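Local coordinates for protein glycogen synthase (Cyanobacterium sp. CLg1, PDB 6GNF) that is a bacterial glycogen (starch) synthase of the group 1 glycosyltransferase family, binding ADP and a glycan in the cleft between its two lobes, at residues G354-L359 against V383-G388; G364-I369 against P430-P435; K391-L396 against G408-D413. All blocks are in the same frame, centred on the assembly; numbering follows the deposited sequence.

Contact 1. Residues G354-L359 against V383-G388; sequences GFIGRL and VILGIG. With ADP (adenosine-5'-diphosphate), chain F; AC1 (4,6-dideoxy-4-{[(1S,4R,5S,6S)-4,5,6-trihydroxy-3-(hydroxymethyl)cyclohex-2-en-1-yl]amino}-alpha-D-glucopyranose), chain D.
Phe-355 and Ile-384 sit side by side on neighbouring parallel strands of the C-terminal Rossmann-like sheet of a GT-B fold. The strands run only 5° apart, and their ladder is regular: Phe-355 N donates to Val-383 O, Leu-385 N to Phe-355 O, and Gly-357 N to Leu-385 O (3.0 Å). On the face covered by helix 365-370, Ile-384 CG2 comes within 3.5 Å of Phe-355 CD1. The other face carries Ile-356 and Leu-385, backed by Ile-420 of helix 414-423. There they line one face of the adenine, Ile-356 CG2 lying 3.6 Å from ADP C4 and Leu-385 CD2 3.7 Å from ADP N1.

Beyond the strands the chains stay joined through Leu-359, whose N donates almost straight (178°) to Ile-387 O from above the carbonyl plane. Its side chain can be walked outward. CB touches the carbonyl of Ile-387, CG, set beside the backbone N, reaches Gly-386 C, CD1 meets Gly-386 O at 3.4 Å, and CD2 lies against Gly-386 CA. The whole branch thus lies along the bare backbone of Gly-386, while Ala-365 and Leu-396 approach it from the helices.

Next door, Arg-358 leaves in the other direction, toward the ligands. Glu-360 pairs with its NH1, and Gln-362 accepts from NH2, which probably holds the guanidinium steady. A bend at chi3 (-73°) turns its edge to the outer phosphate of ADP: NE donates to ADP O3B (2.9 Å) and NH2 to ADP O1B (3.0 Å).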
loop_
_atom_site.group_PDB
_atom_site.type_symbol
_atom_site.label_atom_id
_atom_site.label_comp_id
_atom_site.label_asym_id
_atom_site.label_seq_id
_atom_site.Cartn_x
_atom_site.Cartn_y
_atom_site.Cartn_z
ATOM N N GLY A 354 -16.594 0.132 -11.957
ATOM C CA GLY A 354 -15.348 -0.620 -12.076
ATOM C C GLY A 354 -14.665 -0.845 -10.737
ATOM O O GLY A 354 -14.545 0.079 -9.930
ATOM N N PHE A 355 -14.214 -2.076 -10.503
ATOM C CA PHE A 355 -13.433 -2.411 -9.314
ATOM C C PHE A 355 -12.066 -2.937 -9.727
ATOM O O PHE A 355 -11.953 -3.766 -10.628
ATOM C CB PHE A 355 -14.158 -3.462 -8.465
ATOM C CG PHE A 355 -13.314 -4.031 -7.354
ATOM C CD1 PHE A 355 -12.450 -5.092 -7.590
ATOM C CD2 PHE A 355 -13.382 -3.505 -6.069
ATOM C CE1 PHE A 355 -11.666 -5.613 -6.573
ATOM C CE2 PHE A 355 -12.611 -4.028 -5.048
ATOM C CZ PHE A 355 -11.749 -5.083 -5.302
ATOM N N ILE A 356 -11.027 -2.443 -9.076
ATOM C CA ILE A 356 -9.684 -2.963 -9.273
ATOM C C ILE A 356 -9.056 -3.133 -7.904
ATOM O O ILE A 356 -8.915 -2.164 -7.172
ATOM C CB ILE A 356 -8.802 -2.008 -10.098
ATOM C CG1 ILE A 356 -9.518 -1.570 -11.378
ATOM C CG2 ILE A 356 -7.483 -2.684 -10.442
ATOM C CD1 ILE A 356 -8.844 -0.412 -12.082
ATOM N N GLY A 357 -8.697 -4.357 -7.537
ATOM C CA GLY A 357 -8.028 -4.561 -6.256
ATOM C C GLY A 357 -7.798 -6.002 -5.880
ATOM O O GLY A 357 -8.371 -6.901 -6.471
ATOM N N ARG A 358 -6.937 -6.200 -4.886
ATOM C CA ARG A 358 -6.677 -7.520 -4.310
ATOM C C ARG A 358 -8.000 -8.174 -3.931
ATOM O O ARG A 358 -8.916 -7.501 -3.453
ATOM C CB ARG A 358 -5.766 -7.399 -3.078
ATOM C CG ARG A 358 -4.352 -6.929 -3.407
ATOM C CD ARG A 358 -3.445 -6.800 -2.186
ATOM N NE ARG A 358 -3.768 -5.649 -1.334
ATOM C CZ ARG A 358 -4.338 -5.712 -0.125
ATOM N NH1 ARG A 358 -4.678 -6.878 0.429
ATOM N NH2 ARG A 358 -4.584 -4.597 0.544
ATOM N N LEU A 359 -8.125 -9.471 -4.194
ATOM C CA LEU A 359 -9.323 -10.226 -3.818
ATOM C C LEU A 359 -9.180 -10.747 -2.381
ATOM O O LEU A 359 -9.081 -11.952 -2.144
ATOM C CB LEU A 359 -9.537 -11.383 -4.787
ATOM C CG LEU A 359 -9.683 -11.001 -6.256
ATOM C CD1 LEU A 359 -9.776 -12.255 -7.107
ATOM C CD2 LEU A 359 -10.904 -10.118 -6.461
ATOM N N VAL A 383 -17.586 -4.192 -13.760
ATOM C CA VAL A 383 -16.361 -4.854 -14.176
ATOM C C VAL A 383 -15.469 -4.994 -12.954
ATOM O O VAL A 383 -15.302 -4.036 -12.201
ATOM C CB VAL A 383 -15.641 -4.056 -15.276
ATOM C CG1 VAL A 383 -14.345 -4.740 -15.669
ATOM C CG2 VAL A 383 -16.553 -3.905 -16.486
ATOM N N ILE A 384 -14.926 -6.195 -12.750
ATOM C CA ILE A 384 -14.145 -6.508 -11.552
ATOM C C ILE A 384 -12.797 -7.123 -11.923
ATOM O O ILE A 384 -12.742 -8.158 -12.579
ATOM C CB ILE A 384 -14.897 -7.501 -10.645
ATOM C CG1 ILE A 384 -16.363 -7.105 -10.482
ATOM C CG2 ILE A 384 -14.227 -7.578 -9.282
ATOM C CD1 ILE A 384 -17.218 -8.197 -9.880
ATOM N N LEU A 385 -11.717 -6.481 -11.495
ATOM C CA LEU A 385 -10.366 -6.933 -11.804
ATOM C C LEU A 385 -9.568 -7.130 -10.515
ATOM O O LEU A 385 -9.404 -6.192 -9.745
ATOM C CB LEU A 385 -9.668 -5.906 -12.705
ATOM C CG LEU A 385 -8.190 -6.148 -13.043
ATOM C CD1 LEU A 385 -8.028 -7.406 -13.889
ATOM C CD2 LEU A 385 -7.594 -4.940 -13.753
ATOM N N GLY A 386 -9.043 -8.338 -10.310
ATOM C CA GLY A 386 -8.271 -8.648 -9.105
ATOM C C GLY A 386 -7.703 -10.057 -9.033
ATOM O O GLY A 386 -8.145 -10.951 -9.746
ATOM N N ILE A 387 -6.716 -10.241 -8.158
ATOM C CA ILE A 387 -6.160 -11.561 -7.842
ATOM C C ILE A 387 -6.036 -11.775 -6.325
ATOM O O ILE A 387 -5.865 -10.820 -5.566
ATOM C CB ILE A 387 -4.775 -11.773 -8.497
ATOM C CG1 ILE A 387 -3.812 -10.634 -8.146
ATOM C CG2 ILE A 387 -4.926 -11.887 -10.000
ATOM C CD1 ILE A 387 -2.355 -10.986 -8.346
ATOM N N GLY A 388 -6.085 -13.035 -5.902
ATOM C CA GLY A 388 -5.950 -13.386 -4.484
ATOM C C GLY A 388 -6.280 -14.841 -4.209
ATOM O O GLY A 388 -5.494 -15.733 -4.536
HETATM P PB ADP F . -3.544 -1.665 -1.704
HETATM O O1B ADP F . -4.256 -1.737 -0.378
HETATM O O2B ADP F . -2.245 -0.909 -1.646
HETATM O O3B ADP F . -3.497 -2.980 -2.435
HETATM P PA ADP F . -4.206 0.734 -3.161
HETATM O O1A ADP F . -3.508 1.606 -2.126
HETATM O O2A ADP F . -5.473 1.211 -3.857
HETATM O O3A ADP F . -4.544 -0.736 -2.567
HETATM O "O5'" ADP F . -3.136 0.352 -4.312
HETATM C "C5'" ADP F . -3.310 -0.798 -5.147
HETATM C "C4'" ADP F . -2.730 -0.471 -6.518
HETATM O "O4'" ADP F . -2.581 -1.635 -7.333
HETATM C "C3'" ADP F . -3.649 0.467 -7.272
HETATM O "O3'" ADP F . -2.835 1.464 -7.898
HETATM C "C2'" ADP F . -4.363 -0.415 -8.272
HETATM O "O2'" ADP F . -4.595 0.333 -9.461
HETATM C "C1'" ADP F . -3.405 -1.572 -8.498
HETATM N N9 ADP F . -4.017 -2.917 -8.682
HETATM C C8 ADP F . -4.585 -3.685 -7.728
HETATM N N7 ADP F . -5.009 -4.873 -8.239
HETATM C C5 ADP F . -4.697 -4.880 -9.547
HETATM C C6 ADP F . -4.852 -5.810 -10.684
HETATM N N6 ADP F . -5.443 -7.011 -10.529
HETATM N N1 ADP F . -4.388 -5.425 -11.892
HETATM C C2 ADP F . -3.798 -4.234 -12.087
HETATM N N3 ADP F . -3.624 -3.342 -11.094
HETATM C C4 ADP F . -4.037 -3.597 -9.830
HETATM C C1 AC1 D . 1.793 -4.578 1.665
HETATM O O2 AC1 D . 2.634 -3.550 3.707
HETATM C C2 AC1 D . 1.985 -3.278 2.448
HETATM C C4A AC1 D . -2.526 2.391 1.217
HETATM C C3 AC1 D . 0.659 -2.547 2.670
HETATM O O3 AC1 D . 0.972 -1.273 3.240
HETATM C C4 AC1 D . -0.137 -2.391 1.355
HETATM N N4A AC1 D . -1.432 -1.684 1.492
HETATM C C5 AC1 D . -0.316 -3.802 0.773
HETATM O O5 AC1 D . 0.970 -4.376 0.507
HETATM C C6 AC1 D . -1.100 -3.820 -0.529
HETATM C C1B AC1 D . -1.615 -0.334 2.032
HETATM C C2B AC1 D . -3.097 0.134 2.142
HETATM O O2B AC1 D . -4.044 -0.889 1.849
HETATM C C3B AC1 D . -3.517 1.265 1.231
HETATM O O3B AC1 D . -4.757 1.800 1.693
HETATM O O4 AC1 D . -2.940 3.278 0.173
HETATM C C5B AC1 D . -1.133 1.876 0.961
HETATM C C7B AC1 D . -0.752 0.650 1.280
HETATM C C6B AC1 D . -0.129 2.810 0.364
HETATM O O6B AC1 D . -0.020 3.924 1.252
#

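Contact 2. Residues G364-I369 against P430-P435. With AC1 (4,6-dideoxy-4-{[(1S,4R,5S,6S)-4,5,6-trihydroxy-3-(hydroxymethyl)cyclohex-2-en-1-yl]amino}-alpha-D-glucopyranose), chain D.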
loop_
_atom_site.group_PDB
_atom_site.type_symbol
_atom_site.label_atom_id
_atom_site.label_comp_id
_atom_site.label_asym_id
_atom_site.label_seq_id
_atom_site.Cartn_x
_atom_site.Cartn_y
_atom_site.Cartn_z
ATOM N N GLY A 364 -13.271 -6.001 -0.087
ATOM C CA GLY A 364 -14.697 -6.268 -0.248
ATOM C C GLY A 364 -15.125 -6.762 -1.614
ATOM O O GLY A 364 -16.286 -6.591 -1.992
ATOM N N ALA A 365 -14.220 -7.414 -2.338
ATOM C CA ALA A 365 -14.557 -8.044 -3.610
ATOM C C ALA A 365 -15.629 -9.116 -3.418
ATOM O O ALA A 365 -16.518 -9.283 -4.269
ATOM C CB ALA A 365 -13.316 -8.643 -4.254
ATOM N N ASP A 366 -15.571 -9.823 -2.290
ATOM C CA ASP A 366 -16.593 -10.826 -1.956
ATOM C C ASP A 366 -18.005 -10.228 -1.853
ATOM O O ASP A 366 -18.988 -10.897 -2.168
ATOM C CB ASP A 366 -16.218 -11.610 -0.682
ATOM C CG ASP A 366 -16.157 -10.740 0.576
ATOM O OD1 ASP A 366 -15.667 -9.583 0.522
ATOM O OD2 ASP A 366 -16.588 -11.234 1.640
ATOM N N VAL A 367 -18.083 -8.969 -1.428
ATOM C CA VAL A 367 -19.347 -8.233 -1.347
ATOM C C VAL A 367 -19.928 -7.988 -2.741
ATOM O O VAL A 367 -21.140 -8.157 -2.961
ATOM C CB VAL A 367 -19.162 -6.874 -0.629
ATOM C CG1 VAL A 367 -20.440 -6.050 -0.670
ATOM C CG2 VAL A 367 -18.693 -7.085 0.807
ATOM N N ILE A 368 -19.066 -7.607 -3.685
ATOM C CA ILE A 368 -19.516 -7.307 -5.048
ATOM C C ILE A 368 -20.092 -8.561 -5.696
ATOM O O ILE A 368 -21.184 -8.525 -6.263
ATOM C CB ILE A 368 -18.388 -6.738 -5.937
ATOM C CG1 ILE A 368 -17.823 -5.447 -5.341
ATOM C CG2 ILE A 368 -18.912 -6.451 -7.342
ATOM C CD1 ILE A 368 -16.599 -4.921 -6.061
ATOM N N ILE A 369 -19.371 -9.670 -5.573
ATOM C CA ILE A 369 -19.811 -10.940 -6.138
ATOM C C ILE A 369 -21.132 -11.396 -5.513
ATOM O O ILE A 369 -22.039 -11.821 -6.224
ATOM C CB ILE A 369 -18.728 -12.026 -5.977
ATOM C CG1 ILE A 369 -17.542 -11.709 -6.893
ATOM C CG2 ILE A 369 -19.280 -13.409 -6.308
ATOM C CD1 ILE A 369 -16.275 -12.462 -6.545
ATOM N N PRO A 430 -15.642 -0.961 -2.101
ATOM C CA PRO A 430 -16.332 -1.367 -0.881
ATOM C C PRO A 430 -15.372 -1.904 0.182
ATOM O O PRO A 430 -15.542 -3.026 0.670
ATOM C CB PRO A 430 -17.267 -2.468 -1.382
ATOM C CG PRO A 430 -16.493 -3.113 -2.475
ATOM C CD PRO A 430 -15.714 -2.008 -3.136
ATOM N N SER A 431 -14.372 -1.102 0.535
ATOM C CA SER A 431 -13.346 -1.527 1.473
ATOM C C SER A 431 -13.896 -1.621 2.893
ATOM O O SER A 431 -14.704 -0.799 3.310
ATOM C CB SER A 431 -12.156 -0.560 1.445
ATOM O OG SER A 431 -11.598 -0.487 0.145
ATOM N N ARG A 432 -13.440 -2.628 3.633
ATOM C CA ARG A 432 -13.768 -2.771 5.049
ATOM C C ARG A 432 -12.865 -1.904 5.921
ATOM O O ARG A 432 -13.260 -1.481 7.000
ATOM C CB ARG A 432 -13.672 -4.235 5.474
ATOM C CG ARG A 432 -14.725 -5.118 4.820
ATOM C CD ARG A 432 -14.703 -6.529 5.377
ATOM N NE ARG A 432 -15.852 -7.314 4.912
ATOM C CZ ARG A 432 -15.889 -8.075 3.816
ATOM N NH1 ARG A 432 -14.834 -8.192 3.021
ATOM N NH2 ARG A 432 -17.000 -8.730 3.512
ATOM N N PHE A 433 -11.633 -1.693 5.480
ATOM C CA PHE A 433 -10.764 -0.658 6.036
ATOM C C PHE A 433 -9.817 -0.215 4.921
ATOM O O PHE A 433 -9.507 -1.003 4.017
ATOM C CB PHE A 433 -9.999 -1.170 7.257
ATOM C CG PHE A 433 -9.207 -2.418 6.994
ATOM C CD1 PHE A 433 -9.807 -3.668 7.073
ATOM C CD2 PHE A 433 -7.858 -2.345 6.660
ATOM C CE1 PHE A 433 -9.080 -4.822 6.831
ATOM C CE2 PHE A 433 -7.123 -3.496 6.414
ATOM C CZ PHE A 433 -7.738 -4.736 6.495
ATOM N N GLU A 434 -9.378 1.042 4.960
ATOM C CA GLU A 434 -8.570 1.595 3.884
ATOM C C GLU A 434 -7.728 2.762 4.376
ATOM O O GLU A 434 -8.214 3.889 4.440
ATOM C CB GLU A 434 -9.465 2.034 2.720
ATOM C CG GLU A 434 -8.721 2.206 1.406
ATOM C CD GLU A 434 -8.194 0.896 0.875
ATOM O OE1 GLU A 434 -9.032 0.079 0.441
ATOM O OE2 GLU A 434 -6.957 0.688 0.883
ATOM N N PRO A 435 -6.463 2.498 4.743
ATOM C CA PRO A 435 -5.574 3.547 5.214
ATOM C C PRO A 435 -5.572 4.804 4.343
ATOM O O PRO A 435 -5.675 5.917 4.861
ATOM C CB PRO A 435 -4.206 2.851 5.223
ATOM C CG PRO A 435 -4.544 1.455 5.595
ATOM C CD PRO A 435 -5.857 1.170 4.914
HETATM C C1 AC1 D . 1.793 -4.578 1.665
HETATM O O2 AC1 D . 2.634 -3.550 3.707
HETATM C C2 AC1 D . 1.985 -3.278 2.448
HETATM C C4A AC1 D . -2.526 2.391 1.217
HETATM C C3 AC1 D . 0.659 -2.547 2.670
HETATM O O3 AC1 D . 0.972 -1.273 3.240
HETATM C C4 AC1 D . -0.137 -2.391 1.355
HETATM N N4A AC1 D . -1.432 -1.684 1.492
HETATM C C5 AC1 D . -0.316 -3.802 0.773
HETATM O O5 AC1 D . 0.970 -4.376 0.507
HETATM C C6 AC1 D . -1.100 -3.820 -0.529
HETATM C C1B AC1 D . -1.615 -0.334 2.032
HETATM C C2B AC1 D . -3.097 0.134 2.142
HETATM O O2B AC1 D . -4.044 -0.889 1.849
HETATM C C3B AC1 D . -3.517 1.265 1.231
HETATM O O3B AC1 D . -4.757 1.800 1.693
HETATM O O4 AC1 D . -2.940 3.278 0.173
HETATM C C5B AC1 D . -1.133 1.876 0.961
HETATM C C7B AC1 D . -0.752 0.650 1.280
HETATM C C6B AC1 D . -0.129 2.810 0.364
HETATM O O6B AC1 D . -0.020 3.924 1.252
#
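Arg-432 takes hold of Asp-366 end-on with both terminal nitrogens, yet the two flat groups do not lie flush: guanidinium and carboxylate planes are turned 47° apart. NH1 of Arg-432 reaches the syn lone pair of Asp-366 OD1 at 3.0 Å, nearly in its own plane, while NH2 of Arg-432 meets Asp-366 OD2 at 3.2 Å from a more tilted direction. The arginine chain, stretched from CG to NE, crosses the aspartate at about a right angle. Two backbone carbonyls also hold the guanidinium, Asn-361 O at NH1 and Pro-474 O at NE, so its rotation is fixed from several directions. Asp-366 lies in the first turn of helix 365-370, where the helix end would probably favour its negative charge.

Alongside the salt bridge, Val-367 CG2 packs against Arg-432 NH2, and Ile-368 CG1 touches Pro-430 CG at 3.9 Å. Gly-364, the N-cap residue with positive phi (71°), brings its CA to Pro-430 O at 3.5 Å in a CA-H...O contact.

Farther along the loop, Ser-431 OG donates to the anti lone pair of Glu-434 OE1 (2.6 Å). The other oxygen of Glu-434, OE2, accepts from AC1 O3B (2.6 Å) and pairs with Lys-363. A post-strand loop carrying a glutamate into the ligand cleft, here within a Ser-Arg-Phe-Glu-Pro run, is typical of glycogen and starch synthases and related GT-B families.

Contact 3. Residues K391-L396 against G408-D413. With ADP (adenosine-5'-diphosphate), chain F.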
loop_
_atom_site.group_PDB
_atom_site.type_symbol
_atom_site.label_atom_id
_atom_site.label_comp_id
_atom_site.label_asym_id
_atom_site.label_seq_id
_atom_site.Cartn_x
_atom_site.Cartn_y
_atom_site.Cartn_z
ATOM N N LYS A 391 -10.367 -19.548 -4.872
ATOM C CA LYS A 391 -11.812 -19.715 -5.090
ATOM C C LYS A 391 -12.596 -18.407 -5.117
ATOM O O LYS A 391 -13.778 -18.409 -5.457
ATOM C CB LYS A 391 -12.448 -20.734 -4.128
ATOM C CG LYS A 391 -12.471 -20.388 -2.645
ATOM C CD LYS A 391 -13.517 -21.251 -1.930
ATOM C CE LYS A 391 -12.961 -21.998 -0.722
ATOM N NZ LYS A 391 -12.601 -21.100 0.411
ATOM N N LEU A 392 -11.947 -17.293 -4.787
ATOM C CA LEU A 392 -12.504 -15.988 -5.142
ATOM C C LEU A 392 -12.272 -15.746 -6.633
ATOM O O LEU A 392 -13.188 -15.342 -7.352
ATOM C CB LEU A 392 -11.896 -14.852 -4.311
ATOM C CG LEU A 392 -12.689 -14.427 -3.070
ATOM C CD1 LEU A 392 -11.879 -13.461 -2.220
ATOM C CD2 LEU A 392 -14.017 -13.793 -3.464
ATOM N N GLU A 393 -11.041 -16.000 -7.081
ATOM C CA GLU A 393 -10.676 -15.933 -8.501
ATOM C C GLU A 393 -11.542 -16.830 -9.377
ATOM O O GLU A 393 -11.954 -16.424 -10.455
ATOM C CB GLU A 393 -9.203 -16.310 -8.694
ATOM C CG GLU A 393 -8.226 -15.250 -8.215
ATOM C CD GLU A 393 -6.777 -15.642 -8.435
ATOM O OE1 GLU A 393 -5.879 -14.895 -8.001
ATOM O OE2 GLU A 393 -6.532 -16.691 -9.058
ATOM N N GLN A 394 -11.842 -18.031 -8.895
ATOM C CA GLN A 394 -12.692 -18.965 -9.626
ATOM C C GLN A 394 -14.129 -18.456 -9.697
ATOM O O GLN A 394 -14.803 -18.627 -10.712
ATOM C CB GLN A 394 -12.663 -20.342 -8.963
ATOM C CG GLN A 394 -13.329 -21.447 -9.771
ATOM C CD GLN A 394 -13.614 -22.691 -8.943
ATOM O OE1 GLN A 394 -13.099 -22.847 -7.831
ATOM N NE2 GLN A 394 -14.449 -23.578 -9.479
ATOM N N GLU A 395 -14.595 -17.840 -8.615
ATOM C CA GLU A 395 -15.933 -17.249 -8.581
ATOM C C GLU A 395 -16.005 -16.046 -9.502
ATOM O O GLU A 395 -16.985 -15.869 -10.235
ATOM C CB GLU A 395 -16.301 -16.811 -7.166
ATOM C CG GLU A 395 -16.851 -17.926 -6.295
ATOM C CD GLU A 395 -17.111 -17.468 -4.874
ATOM O OE1 GLU A 395 -17.980 -18.071 -4.210
ATOM O OE2 GLU A 395 -16.466 -16.493 -4.432
ATOM N N LEU A 396 -14.972 -15.216 -9.426
ATOM C CA LEU A 396 -14.872 -14.017 -10.243
ATOM C C LEU A 396 -15.087 -14.335 -11.719
ATOM O O LEU A 396 -15.910 -13.711 -12.385
ATOM C CB LEU A 396 -13.498 -13.369 -10.044
ATOM C CG LEU A 396 -13.301 -11.947 -10.564
ATOM C CD1 LEU A 396 -14.387 -11.037 -10.019
ATOM C CD2 LEU A 396 -11.922 -11.427 -10.188
ATOM N N GLY A 408 -15.856 -10.525 -14.707
ATOM C CA GLY A 408 -14.756 -10.685 -13.765
ATOM C C GLY A 408 -13.510 -11.161 -14.477
ATOM O O GLY A 408 -13.588 -11.959 -15.406
ATOM N N VAL A 409 -12.359 -10.660 -14.043
ATOM C CA VAL A 409 -11.080 -11.026 -14.632
ATOM C C VAL A 409 -10.068 -11.257 -13.520
ATOM O O VAL A 409 -9.687 -10.323 -12.811
ATOM C CB VAL A 409 -10.572 -9.920 -15.578
ATOM C CG1 VAL A 409 -9.184 -10.246 -16.113
ATOM C CG2 VAL A 409 -11.552 -9.723 -16.729
ATOM N N ALA A 410 -9.613 -12.498 -13.387
ATOM C CA ALA A 410 -8.676 -12.859 -12.330
ATOM C C ALA A 410 -7.246 -12.806 -12.840
ATOM O O ALA A 410 -6.599 -13.830 -13.007
ATOM C CB ALA A 410 -9.000 -14.239 -11.784
ATOM N N ARG A 411 -6.741 -11.599 -13.046
ATOM C CA ARG A 411 -5.369 -11.399 -13.501
ATOM C C ARG A 411 -4.825 -10.100 -12.957
ATOM O O ARG A 411 -5.581 -9.242 -12.496
ATOM C CB ARG A 411 -5.301 -11.375 -15.032
ATOM C CG ARG A 411 -4.905 -12.701 -15.657
ATOM C CD ARG A 411 -4.637 -12.579 -17.150
ATOM N NE ARG A 411 -5.878 -12.471 -17.920
ATOM C CZ ARG A 411 -6.437 -11.334 -18.339
ATOM N NH1 ARG A 411 -7.575 -11.367 -19.026
ATOM N NH2 ARG A 411 -5.870 -10.164 -18.081
ATOM N N PHE A 412 -3.505 -9.981 -12.945
ATOM C CA PHE A 412 -2.885 -8.680 -12.810
ATOM C C PHE A 412 -2.656 -8.180 -14.228
ATOM O O PHE A 412 -1.872 -8.758 -14.978
ATOM C CB PHE A 412 -1.581 -8.741 -12.048
ATOM C CG PHE A 412 -1.104 -7.401 -11.599
ATOM C CD1 PHE A 412 -0.434 -6.559 -12.478
ATOM C CD2 PHE A 412 -1.344 -6.964 -10.301
ATOM C CE1 PHE A 412 0.009 -5.312 -12.063
ATOM C CE2 PHE A 412 -0.899 -5.719 -9.878
ATOM C CZ PHE A 412 -0.223 -4.893 -10.762
ATOM N N ASP A 413 -3.351 -7.109 -14.591
ATOM C CA ASP A 413 -3.404 -6.659 -15.972
ATOM C C ASP A 413 -3.483 -5.134 -16.019
ATOM O O ASP A 413 -4.567 -4.554 -15.880
ATOM C CB ASP A 413 -4.615 -7.297 -16.658
ATOM C CG ASP A 413 -4.671 -7.007 -18.151
ATOM O OD1 ASP A 413 -3.935 -6.117 -18.632
ATOM O OD2 ASP A 413 -5.456 -7.669 -18.860
HETATM P PB ADP F . -3.544 -1.665 -1.704
HETATM O O1B ADP F . -4.256 -1.737 -0.378
HETATM O O2B ADP F . -2.245 -0.909 -1.646
HETATM O O3B ADP F . -3.497 -2.980 -2.435
HETATM P PA ADP F . -4.206 0.734 -3.161
HETATM O O1A ADP F . -3.508 1.606 -2.126
HETATM O O2A ADP F . -5.473 1.211 -3.857
HETATM O O3A ADP F . -4.544 -0.736 -2.567
HETATM O "O5'" ADP F . -3.136 0.352 -4.312
HETATM C "C5'" ADP F . -3.310 -0.798 -5.147
HETATM C "C4'" ADP F . -2.730 -0.471 -6.518
HETATM O "O4'" ADP F . -2.581 -1.635 -7.333
HETATM C "C3'" ADP F . -3.649 0.467 -7.272
HETATM O "O3'" ADP F . -2.835 1.464 -7.898
HETATM C "C2'" ADP F . -4.363 -0.415 -8.272
HETATM O "O2'" ADP F . -4.595 0.333 -9.461
HETATM C "C1'" ADP F . -3.405 -1.572 -8.498
HETATM N N9 ADP F . -4.017 -2.917 -8.682
HETATM C C8 ADP F . -4.585 -3.685 -7.728
HETATM N N7 ADP F . -5.009 -4.873 -8.239
HETATM C C5 ADP F . -4.697 -4.880 -9.547
HETATM C C6 ADP F . -4.852 -5.810 -10.684
HETATM N N6 ADP F . -5.443 -7.011 -10.529
HETATM N N1 ADP F . -4.388 -5.425 -11.892
HETATM C C2 ADP F . -3.798 -4.234 -12.087
HETATM N N3 ADP F . -3.624 -3.342 -11.094
HETATM C C4 ADP F . -4.037 -3.597 -9.830
#
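Glu-393 and Ala-410 meet by their aliphatic parts: Ala-410 CB points at the helix and rests 3.7 Å from Glu-393 CB, with Glu-393 CG almost as near. The glutamate chain extends onward, its carboxylate passing the alanine to accept Gly-388 N at OE1. One turn later Leu-396 points toward the strand. With CG anti to the backbone N (chi1 -167°), its two methyls lie side by side along the strand's helix side, CD1 against Gly-408 CA and CD2 3.6 Å from Val-409 O. Gly-408 CA also approaches Leu-396 O at 3.5 Å as a CA-H...O contact. This is helix-on-strand packing within the beta-alpha-beta unit 381-409.

Phe-412 lays one ring face against the adenine, on the side away from Ile-356, ADP C2 standing 3.8 Å above the ring centre. The backbone reads the base edge, ADP N6 donating to Arg-411 O at 3.0 Å and Asp-413 N giving a weak bond to ADP N1. Arg-411 folds back, its guanidinium face on Val-409 CG1 and its edge toward Asp-413.

Helix and strand share no hydrogen bond: van der Waals fit and one CA-H...O contact join them, whereas Arg-411 O and Asp-413 N, just beyond, turn to the adenine.

Overall arrangement
All three contacts lie in the C-terminal lobe, round its six-stranded parallel sheet. Contact 1 joins strands 352-356 and 381-385; contact 3 follows in series, adding helix 390-402 and edge strand 406-409, with centres about 7 Å apart. Ile-384 O and Val-409 N link them. Contact 2, its centre about 10 Å from that of contact 1, ties helix 365-370 to the loop after strand 426-429; its segments alternate with those of contact 1 and enclose contact 3. The centres of contacts 2 and 3 are about 15 Å apart, though Ile-369 touches Leu-392. Contacts 1 and 3 converge on ADP, contacts 1 and 2 on AC1, so the C-terminal ends of one sheet's strands line a shared cleft.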